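PDB 6IST: lysin from Enterococcus phage IMEEF1, which probably cleaves the peptidoglycan of enterococcal cell walls through a CHAP-type (peptidase C51) domain and binds calcium. Local coordinates for residues M168-Q177 and Q182-P194. Sequence-based numbering, arbitrary orientation.
Sequences MFIYYKRTKQ and QWFVIGGKRIYLP
Tyr171 and Trp183 face each other as a hydrogen-bonded antiparallel pair, and Trp183 CB sits over one face of the tyrosine ring, 3.4 Å from Tyr171 CZ. The phenol and the five-membered indole ring lie almost parallel, planes 4° apart, but are slid so far that they barely overlap. Tyr171 CG lies between the backbone N and the carbonyl carbon (chi1 68°), which tips the ring toward strand 182-186 and puts its OH over one face of the indole. Water 1 lies above that same face, 2.7 Å from Tyr171 OH, with a weaker link to Arg190 NH1.

Next along this face, Val185 lies over the centre of the Phe169 ring, a CH-pi contact made by CB. Val185 CG2 also meets the edge of the Tyr171 ring, 3.6 Å from Tyr171 CE2, so the one valine touches both rings. On the other face, Phe184 packs against Met168 CG and Ile170 CG1, while Gln182 OE1 and Tyr172 OH share water 2.

Four backbone bonds fix this register; Val185 N to Phe169 O is nearly straight (2.8 Å, 175°), whereas Phe169 N to Val185 O is longer and bent. A type I' turn from Ile186 to Lys189 then leads into strand 189-192, where Phe184 and Ile191 exchange backbone bonds.

Farther out, Lys173 NZ makes a salt bridge with Glu229, Arg190 NE bonds Leu232 O, and an aromatic side chain of another protein chain in the assembly stacks on Phe169. This antiparallel meander lies in a mixed sheet, with strand 189-192 outermost within this chain: strand 215-219 flanks strand 169-174 on its other side, and helix 196-208 covers Ile170, Gln182 and Phe184.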
loop_
_atom_site.group_PDB
_atom_site.type_symbol
_atom_site.label_atom_id
_atom_site.label_comp_id
_atom_site.label_asym_id
_atom_site.label_seq_id
_atom_site.Cartn_x
_atom_site.Cartn_y
_atom_site.Cartn_z
ATOM N N MET C 168 -0.366 0.296 -5.535
ATOM C CA MET C 168 1.073 0.386 -5.704
ATOM C C MET C 168 1.614 0.678 -4.299
ATOM O O MET C 168 1.187 1.664 -3.708
ATOM C CB MET C 168 1.395 1.573 -6.604
ATOM C CG MET C 168 2.477 1.424 -7.617
ATOM S SD MET C 168 2.658 2.990 -8.529
ATOM C CE MET C 168 1.480 2.642 -9.803
ATOM N N PHE C 169 2.510 -0.154 -3.765
ATOM C CA PHE C 169 3.143 0.104 -2.471
ATOM C C PHE C 169 4.379 -0.798 -2.312
ATOM O O PHE C 169 4.599 -1.676 -3.135
ATOM C CB PHE C 169 2.196 -0.121 -1.337
ATOM C CG PHE C 169 1.586 -1.492 -1.292
ATOM C CD1 PHE C 169 2.200 -2.475 -0.597
ATOM C CD2 PHE C 169 0.356 -1.750 -1.912
ATOM C CE1 PHE C 169 1.623 -3.721 -0.508
ATOM C CE2 PHE C 169 -0.233 -3.025 -1.861
ATOM C CZ PHE C 169 0.423 -3.999 -1.131
ATOM N N ILE C 170 5.179 -0.544 -1.274
ATOM C CA ILE C 170 6.345 -1.382 -0.947
ATOM C C ILE C 170 6.085 -2.015 0.357
ATOM O O ILE C 170 5.493 -1.398 1.236
ATOM C CB ILE C 170 7.610 -0.486 -0.819
ATOM C CG1 ILE C 170 8.095 -0.058 -2.220
ATOM C CG2 ILE C 170 8.762 -1.187 -0.059
ATOM C CD1 ILE C 170 9.150 1.003 -2.263
ATOM N N TYR C 171 6.604 -3.220 0.535
ATOM C CA TYR C 171 6.577 -3.917 1.796
ATOM C C TYR C 171 7.909 -4.558 1.960
ATOM O O TYR C 171 8.658 -4.746 0.968
ATOM C CB TYR C 171 5.414 -4.911 1.963
ATOM C CG TYR C 171 5.477 -6.110 1.074
ATOM C CD1 TYR C 171 6.236 -7.229 1.439
ATOM C CD2 TYR C 171 4.825 -6.112 -0.151
ATOM C CE1 TYR C 171 6.336 -8.309 0.597
ATOM C CE2 TYR C 171 4.889 -7.221 -0.986
ATOM C CZ TYR C 171 5.643 -8.308 -0.610
ATOM O OH TYR C 171 5.729 -9.394 -1.519
ATOM N N TYR C 172 8.245 -4.853 3.210
ATOM C CA TYR C 172 9.504 -5.520 3.478
ATOM C C TYR C 172 9.208 -6.873 3.945
ATOM O O TYR C 172 8.245 -7.125 4.621
ATOM C CB TYR C 172 10.383 -4.861 4.508
ATOM C CG TYR C 172 10.702 -3.426 4.320
ATOM C CD1 TYR C 172 10.710 -2.815 3.083
ATOM C CD2 TYR C 172 11.083 -2.674 5.394
ATOM C CE1 TYR C 172 11.039 -1.451 2.942
ATOM C CE2 TYR C 172 11.429 -1.325 5.260
ATOM C CZ TYR C 172 11.430 -0.727 4.044
ATOM O OH TYR C 172 11.767 0.630 3.946
ATOM N N LYS C 173 10.144 -7.772 3.653
ATOM C CA LYS C 173 9.974 -9.188 4.092
ATOM C C LYS C 173 11.255 -9.630 4.825
ATOM O O LYS C 173 12.363 -9.390 4.382
ATOM C CB LYS C 173 9.702 -10.099 2.883
ATOM C CG LYS C 173 9.717 -11.607 3.137
ATOM C CD LYS C 173 9.655 -12.378 1.814
ATOM C CE LYS C 173 9.480 -13.883 2.106
ATOM N NZ LYS C 173 9.175 -14.692 0.895
ATOM N N ARG C 174 11.067 -10.176 6.003
ATOM C CA ARG C 174 12.155 -10.709 6.814
ATOM C C ARG C 174 12.222 -12.181 6.463
ATOM O O ARG C 174 11.278 -12.920 6.696
ATOM C CB ARG C 174 11.814 -10.530 8.302
ATOM C CG ARG C 174 12.927 -10.908 9.244
ATOM C CD ARG C 174 14.064 -9.945 9.155
ATOM N NE ARG C 174 15.099 -10.239 10.118
ATOM C CZ ARG C 174 16.305 -9.677 10.119
ATOM N NH1 ARG C 174 16.660 -8.794 9.171
ATOM N NH2 ARG C 174 17.182 -10.017 11.073
ATOM N N THR C 175 13.311 -12.586 5.860
ATOM C CA THR C 175 13.411 -13.930 5.301
ATOM C C THR C 175 13.821 -14.918 6.395
ATOM O O THR C 175 14.367 -14.504 7.388
ATOM C CB THR C 175 14.442 -13.986 4.176
ATOM O OG1 THR C 175 15.707 -13.567 4.684
ATOM C CG2 THR C 175 14.031 -13.056 3.031
ATOM N N LYS C 176 13.553 -16.196 6.176
ATOM C CA LYS C 176 14.004 -17.308 7.062
ATOM C C LYS C 176 15.461 -17.172 7.429
ATOM O O LYS C 176 15.831 -17.376 8.553
ATOM C CB LYS C 176 13.899 -18.666 6.348
ATOM C CG LYS C 176 12.724 -19.555 6.715
ATOM C CD LYS C 176 13.049 -21.061 6.669
ATOM C CE LYS C 176 13.991 -21.540 5.545
ATOM N NZ LYS C 176 13.619 -21.175 4.142
ATOM N N GLN C 177 16.295 -16.850 6.451
ATOM C CA GLN C 177 17.723 -16.723 6.686
ATOM C C GLN C 177 18.146 -15.443 7.404
ATOM O O GLN C 177 19.336 -15.233 7.625
ATOM C CB GLN C 177 18.491 -16.879 5.370
ATOM C CG GLN C 177 18.188 -15.817 4.320
ATOM C CD GLN C 177 17.073 -16.200 3.326
ATOM O OE1 GLN C 177 16.207 -17.064 3.585
ATOM N NE2 GLN C 177 17.088 -15.530 2.173
ATOM N N GLN C 182 13.166 -5.857 0.137
ATOM C CA GLN C 182 12.131 -4.916 -0.156
ATOM C C GLN C 182 11.400 -5.422 -1.426
ATOM O O GLN C 182 12.099 -5.832 -2.412
ATOM C CB GLN C 182 12.727 -3.534 -0.409
ATOM C CG GLN C 182 13.567 -2.941 0.720
ATOM C CD GLN C 182 13.701 -1.445 0.668
ATOM O OE1 GLN C 182 12.785 -0.719 0.185
ATOM N NE2 GLN C 182 14.840 -0.943 1.163
ATOM N N TRP C 183 10.063 -5.316 -1.424
ATOM C CA TRP C 183 9.210 -5.787 -2.479
ATOM C C TRP C 183 8.260 -4.692 -2.911
ATOM O O TRP C 183 7.853 -3.917 -2.086
ATOM C CB TRP C 183 8.418 -7.000 -2.001
ATOM C CG TRP C 183 9.218 -8.231 -1.859
ATOM C CD1 TRP C 183 10.048 -8.560 -0.852
ATOM C CD2 TRP C 183 9.258 -9.309 -2.796
ATOM N NE1 TRP C 183 10.631 -9.775 -1.095
ATOM C CE2 TRP C 183 10.132 -10.277 -2.273
ATOM C CE3 TRP C 183 8.623 -9.537 -4.021
ATOM C CZ2 TRP C 183 10.388 -11.473 -2.923
ATOM C CZ3 TRP C 183 8.845 -10.742 -4.664
ATOM C CH2 TRP C 183 9.709 -11.707 -4.106
ATOM N N PHE C 184 7.935 -4.641 -4.194
ATOM C CA PHE C 184 7.054 -3.607 -4.785
ATOM C C PHE C 184 5.854 -4.249 -5.382
ATOM O O PHE C 184 5.976 -5.128 -6.195
ATOM C CB PHE C 184 7.862 -2.850 -5.782
ATOM C CG PHE C 184 7.168 -1.708 -6.482
ATOM C CD1 PHE C 184 6.406 -0.804 -5.810
ATOM C CD2 PHE C 184 7.381 -1.532 -7.838
ATOM C CE1 PHE C 184 5.810 0.238 -6.483
ATOM C CE2 PHE C 184 6.815 -0.477 -8.530
ATOM C CZ PHE C 184 6.011 0.405 -7.833
ATOM N N VAL C 185 4.680 -3.768 -4.997
ATOM C CA VAL C 185 3.434 -4.219 -5.555
ATOM C C VAL C 185 2.976 -3.204 -6.561
ATOM O O VAL C 185 2.918 -2.010 -6.251
ATOM C CB VAL C 185 2.391 -4.386 -4.419
ATOM C CG1 VAL C 185 1.009 -4.717 -4.960
ATOM C CG2 VAL C 185 2.910 -5.440 -3.464
ATOM N N ILE C 186 2.721 -3.678 -7.781
ATOM C CA ILE C 186 2.275 -2.841 -8.872
ATOM C C ILE C 186 1.568 -3.714 -9.902
ATOM O O ILE C 186 2.032 -4.801 -10.198
ATOM C CB ILE C 186 3.471 -2.110 -9.547
ATOM C CG1 ILE C 186 3.008 -1.269 -10.736
ATOM C CG2 ILE C 186 4.564 -3.075 -9.954
ATOM C CD1 ILE C 186 3.979 -0.238 -11.237
ATOM N N GLY C 187 0.464 -3.201 -10.424
ATOM C CA GLY C 187 -0.353 -3.936 -11.439
ATOM C C GLY C 187 -0.803 -5.321 -11.014
ATOM O O GLY C 187 -0.890 -6.216 -11.834
ATOM N N GLY C 188 -1.088 -5.512 -9.735
ATOM C CA GLY C 188 -1.471 -6.824 -9.262
ATOM C C GLY C 188 -0.321 -7.820 -9.240
ATOM O O GLY C 188 -0.572 -9.008 -9.149
ATOM N N LYS C 189 0.917 -7.339 -9.310
ATOM C CA LYS C 189 2.104 -8.200 -9.274
ATOM C C LYS C 189 3.046 -7.743 -8.147
ATOM O O LYS C 189 2.914 -6.689 -7.581
ATOM C CB LYS C 189 2.908 -8.157 -10.571
ATOM C CG LYS C 189 2.156 -8.238 -11.883
ATOM C CD LYS C 189 1.315 -9.462 -11.964
ATOM C CE LYS C 189 0.989 -9.864 -13.401
ATOM N NZ LYS C 189 0.673 -8.754 -14.316
ATOM N N ARG C 190 4.010 -8.563 -7.847
ATOM C CA ARG C 190 4.997 -8.194 -6.874
ATOM C C ARG C 190 6.406 -8.316 -7.455
ATOM O O ARG C 190 6.744 -9.265 -8.152
ATOM C CB ARG C 190 4.802 -8.938 -5.577
ATOM C CG ARG C 190 5.040 -10.390 -5.621
ATOM C CD ARG C 190 4.433 -11.061 -4.366
ATOM N NE ARG C 190 4.371 -12.484 -4.653
ATOM C CZ ARG C 190 5.353 -13.349 -4.469
ATOM N NH1 ARG C 190 6.500 -13.008 -3.888
ATOM N NH2 ARG C 190 5.162 -14.600 -4.828
ATOM N N ILE C 191 7.231 -7.338 -7.185
ATOM C CA ILE C 191 8.597 -7.295 -7.731
ATOM C C ILE C 191 9.585 -7.202 -6.600
ATOM O O ILE C 191 9.467 -6.326 -5.802
ATOM C CB ILE C 191 8.787 -6.074 -8.638
ATOM C CG1 ILE C 191 7.689 -6.102 -9.715
ATOM C CG2 ILE C 191 10.219 -6.065 -9.200
ATOM C CD1 ILE C 191 7.809 -5.047 -10.801
ATOM N N TYR C 192 10.523 -8.135 -6.503
ATOM C CA TYR C 192 11.662 -8.028 -5.608
ATOM C C TYR C 192 12.588 -6.912 -6.086
ATOM O O TYR C 192 12.939 -6.830 -7.272
ATOM C CB TYR C 192 12.432 -9.357 -5.460
ATOM C CG TYR C 192 13.745 -9.203 -4.775
ATOM C CD1 TYR C 192 13.792 -8.905 -3.428
ATOM C CD2 TYR C 192 14.955 -9.391 -5.455
ATOM C CE1 TYR C 192 15.008 -8.727 -2.771
ATOM C CE2 TYR C 192 16.171 -9.228 -4.815
ATOM C CZ TYR C 192 16.188 -8.919 -3.465
ATOM O OH TYR C 192 17.329 -8.759 -2.778
ATOM N N LEU C 193 12.888 -5.973 -5.191
ATOM C CA LEU C 193 13.738 -4.856 -5.525
ATOM C C LEU C 193 15.229 -5.163 -5.177
ATOM O O LEU C 193 15.618 -5.154 -4.041
ATOM C CB LEU C 193 13.269 -3.631 -4.745
ATOM C CG LEU C 193 11.846 -3.179 -5.047
ATOM C CD1 LEU C 193 11.465 -2.142 -3.983
ATOM C CD2 LEU C 193 11.580 -2.718 -6.472
ATOM N N PRO C 194 16.086 -5.406 -6.181
ATOM C CA PRO C 194 17.452 -5.889 -5.864
ATOM C C PRO C 194 18.438 -4.868 -5.317
ATOM O O PRO C 194 19.361 -5.253 -4.594
ATOM C CB PRO C 194 17.966 -6.462 -7.200
ATOM C CG PRO C 194 16.788 -6.511 -8.097
ATOM C CD PRO C 194 15.758 -5.531 -7.607
HETATM O O HOH W 1 7.315 -11.531 -1.320
HETATM O O HOH W 2 11.876 1.479 1.367
#